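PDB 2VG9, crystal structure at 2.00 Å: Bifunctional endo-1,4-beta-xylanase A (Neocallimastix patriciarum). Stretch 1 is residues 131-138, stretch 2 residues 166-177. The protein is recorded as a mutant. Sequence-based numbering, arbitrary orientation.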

# COMPACT_ATOMS: atom_id res chain seq x y z
N THR A 131 13.77 14.53 -0.11
CA THR A 131 12.70 15.52 -0.16
C THR A 131 11.84 15.23 -1.38
O THR A 131 12.36 15.27 -2.49
N ILE A 132 10.55 14.95 -1.17
CA ILE A 132 9.62 14.67 -2.27
C ILE A 132 8.32 15.45 -1.96
O ILE A 132 7.86 15.46 -0.82
N ASP A 133 7.74 16.11 -2.96
CA ASP A 133 6.55 16.93 -2.74
C ASP A 133 6.72 17.93 -1.57
O ASP A 133 5.78 18.22 -0.83
N GLY A 134 7.96 18.43 -1.41
CA GLY A 134 8.28 19.42 -0.42
C GLY A 134 8.36 18.88 0.99
O GLY A 134 8.39 19.66 1.97
N ALA A 135 8.36 17.55 1.11
CA ALA A 135 8.29 16.90 2.41
C ALA A 135 9.40 15.87 2.57
O ALA A 135 9.89 15.30 1.57
N GLN A 136 9.75 15.60 3.82
CA GLN A 136 10.78 14.64 4.18
C GLN A 136 10.24 13.21 4.27
O GLN A 136 9.20 12.96 4.92
N TYR A 137 10.93 12.29 3.57
CA TYR A 137 10.62 10.87 3.60
C TYR A 137 11.95 10.18 3.84
O TYR A 137 12.98 10.62 3.33
N LYS A 138 11.91 9.10 4.60
CA LYS A 138 13.04 8.22 4.78
C LYS A 138 12.84 7.04 3.86
O LYS A 138 11.78 6.37 3.89
N LYS A 166 3.31 12.85 9.60
CA LYS A 166 2.11 12.09 9.27
C LYS A 166 0.99 12.97 8.72
O LYS A 166 0.73 14.07 9.23
N ARG A 167 0.27 12.47 7.73
CA ARG A 167 -0.89 13.19 7.26
C ARG A 167 -1.93 12.21 6.69
O ARG A 167 -1.62 11.04 6.50
N THR A 168 -3.14 12.70 6.43
CA THR A 168 -4.19 11.83 5.87
C THR A 168 -4.85 12.44 4.65
O THR A 168 -5.92 12.00 4.23
N SER A 169 -4.20 13.45 4.05
CA SER A 169 -4.61 13.93 2.72
C SER A 169 -3.47 14.63 2.00
O SER A 169 -2.55 15.18 2.65
N GLY A 170 -3.53 14.64 0.68
CA GLY A 170 -2.58 15.42 -0.07
C GLY A 170 -2.23 14.84 -1.42
O GLY A 170 -2.85 13.89 -1.85
N HIS A 171 -1.24 15.45 -2.07
CA HIS A 171 -0.75 14.99 -3.37
C HIS A 171 0.54 14.19 -3.20
O HIS A 171 1.42 14.59 -2.44
N ILE A 172 0.62 13.04 -3.88
CA ILE A 172 1.86 12.27 -3.94
C ILE A 172 2.29 12.10 -5.40
O ILE A 172 1.54 11.58 -6.23
N THR A 173 3.50 12.57 -5.69
CA THR A 173 4.15 12.27 -6.95
C THR A 173 4.83 10.91 -6.85
O THR A 173 6.04 10.80 -6.60
N VAL A 174 4.01 9.88 -7.05
CA VAL A 174 4.43 8.49 -6.94
C VAL A 174 5.69 8.24 -7.81
O VAL A 174 6.64 7.57 -7.36
N SER A 175 5.73 8.81 -9.01
CA SER A 175 6.89 8.63 -9.90
C SER A 175 8.21 9.19 -9.32
O SER A 175 9.28 8.72 -9.68
N ASP A 176 8.13 10.20 -8.44
CA ASP A 176 9.31 10.79 -7.77
C ASP A 176 9.91 9.83 -6.70
O ASP A 176 11.12 9.76 -6.54
N HIS A 177 9.05 9.09 -5.99
CA HIS A 177 9.47 8.02 -5.09
C HIS A 177 10.17 6.94 -5.88
O HIS A 177 11.25 6.50 -5.49

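Which side chains of the hairpin reach the other stretch? Ile132, Asp133 and Tyr137 all point toward it, each with chi1 in the m well. Gly134, in the type I' turn from Ile132 to Ala135, stays out of reach, as does Gln136, whose OE1 accepts a hydrogen bond from Thr131 OG1 at 2.6 Å.

What satisfies the carboxylate of Asp133? Thr173 serves both oxygens. Its backbone N donates to Asp133 OD2 at 2.8 Å and nearly straight, while its OG1, on a side chain with chi1 also m (-42°), donates to Asp133 OD1 at 2.5 Å, a short distance that rests on a less certain hydroxyl position. The Asp133 backbone is served too: its N donates to water 1 at 2.9 Å, and that water donates to Asp176 OD2 at 2.5 Å, bridging the stretches.

How does His177 fill the interior? Its m rotamer places the ring against Ile132 on one face and Tyr137 at its edge. Ile132 CD1 lies over one face, 3.5 Å from His177 CD2, and the ring edge meets the face of Tyr137, with His177 NE2 3.6 Å from Tyr137 CE1. His177 ND1 makes a weak hydrogen bond to Thr173 O at 3.5 Å.

Where does Arg167 find its partners? Arg167 NH2 donates to His171 O at 3.0 Å; Tyr137 OH, 3.9 Å from Arg167 NH2 and not hydrogen-bonded to it, has its partner elsewhere in the structure.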

# COMPACT_ATOMS: atom_id res chain seq x y z
CB THR A 131 13.28 17.00 -0.23
OG1 THR A 131 14.10 17.24 0.91
CG2 THR A 131 12.14 18.03 -0.25
CB ILE A 132 9.32 13.12 -2.46
CG1 ILE A 132 10.60 12.37 -2.88
CG2 ILE A 132 8.23 12.91 -3.50
CD1 ILE A 132 10.61 10.83 -2.65
CB ASP A 133 5.29 16.03 -2.53
CG ASP A 133 4.98 15.19 -3.75
OD1 ASP A 133 4.98 15.74 -4.88
OD2 ASP A 133 4.76 13.97 -3.61
CB ALA A 135 6.93 16.23 2.60
CB GLN A 136 11.45 15.03 5.51
CG GLN A 136 12.20 16.38 5.46
CD GLN A 136 13.18 16.50 4.24
OE1 GLN A 136 12.92 17.24 3.27
NE2 GLN A 136 14.28 15.74 4.29
CB TYR A 137 10.05 10.37 2.27
CG TYR A 137 8.62 10.76 1.98
CD1 TYR A 137 7.56 9.86 2.20
CD2 TYR A 137 8.30 12.05 1.51
CE1 TYR A 137 6.24 10.23 1.90
CE2 TYR A 137 6.97 12.42 1.25
CZ TYR A 137 5.96 11.53 1.45
OH TYR A 137 4.63 11.88 1.19
CB LYS A 138 13.04 7.71 6.21
CG LYS A 138 14.19 6.77 6.52
CD LYS A 138 14.20 6.35 7.97
CE LYS A 138 15.43 5.45 8.21
NZ LYS A 138 15.64 5.24 9.65
CB LYS A 166 1.59 11.38 10.50
CG LYS A 166 2.43 10.21 10.95
CD LYS A 166 2.00 9.83 12.38
CE LYS A 166 2.88 8.69 12.94
NZ LYS A 166 2.28 8.15 14.20
CB ARG A 167 -0.46 14.22 6.22
CG ARG A 167 0.07 13.60 4.96
CD ARG A 167 0.34 14.65 3.89
NE ARG A 167 0.81 13.99 2.66
CZ ARG A 167 0.97 14.61 1.49
NH1 ARG A 167 0.74 15.93 1.39
NH2 ARG A 167 1.41 13.92 0.44
CB THR A 168 -5.28 11.47 6.90
OG1 THR A 168 -5.96 12.66 7.29
CG2 THR A 168 -4.72 10.78 8.15
CB SER A 169 -5.83 14.88 2.81
OG SER A 169 -5.48 16.06 3.48
CB HIS A 171 -0.43 16.19 -4.24
CG HIS A 171 0.19 15.80 -5.54
ND1 HIS A 171 1.56 15.74 -5.72
CD2 HIS A 171 -0.36 15.34 -6.69
CE1 HIS A 171 1.82 15.32 -6.94
NE2 HIS A 171 0.68 15.06 -7.55
CB ILE A 172 1.71 10.87 -3.28
CG1 ILE A 172 1.25 11.01 -1.80
CG2 ILE A 172 3.01 9.98 -3.49
CD1 ILE A 172 0.78 9.72 -1.18
CB THR A 173 5.14 13.38 -7.38
OG1 THR A 173 4.55 14.66 -7.12
CG2 THR A 173 5.54 13.21 -8.88
CB VAL A 174 3.26 7.55 -7.35
CG1 VAL A 174 3.72 6.10 -7.43
CG2 VAL A 174 2.06 7.69 -6.34
CB SER A 175 6.61 9.24 -11.30
OG SER A 175 6.00 10.53 -11.20
CB ASP A 176 8.97 12.14 -7.12
CG ASP A 176 9.04 13.30 -8.08
OD1 ASP A 176 9.27 13.07 -9.30
OD2 ASP A 176 8.84 14.46 -7.61
CB HIS A 177 8.28 7.45 -4.30
CG HIS A 177 7.76 8.40 -3.26
ND1 HIS A 177 6.81 9.37 -3.53
CD2 HIS A 177 8.10 8.56 -1.96
CE1 HIS A 177 6.57 10.07 -2.43
NE2 HIS A 177 7.34 9.61 -1.48
O HOH W 1 8.89 15.98 -5.63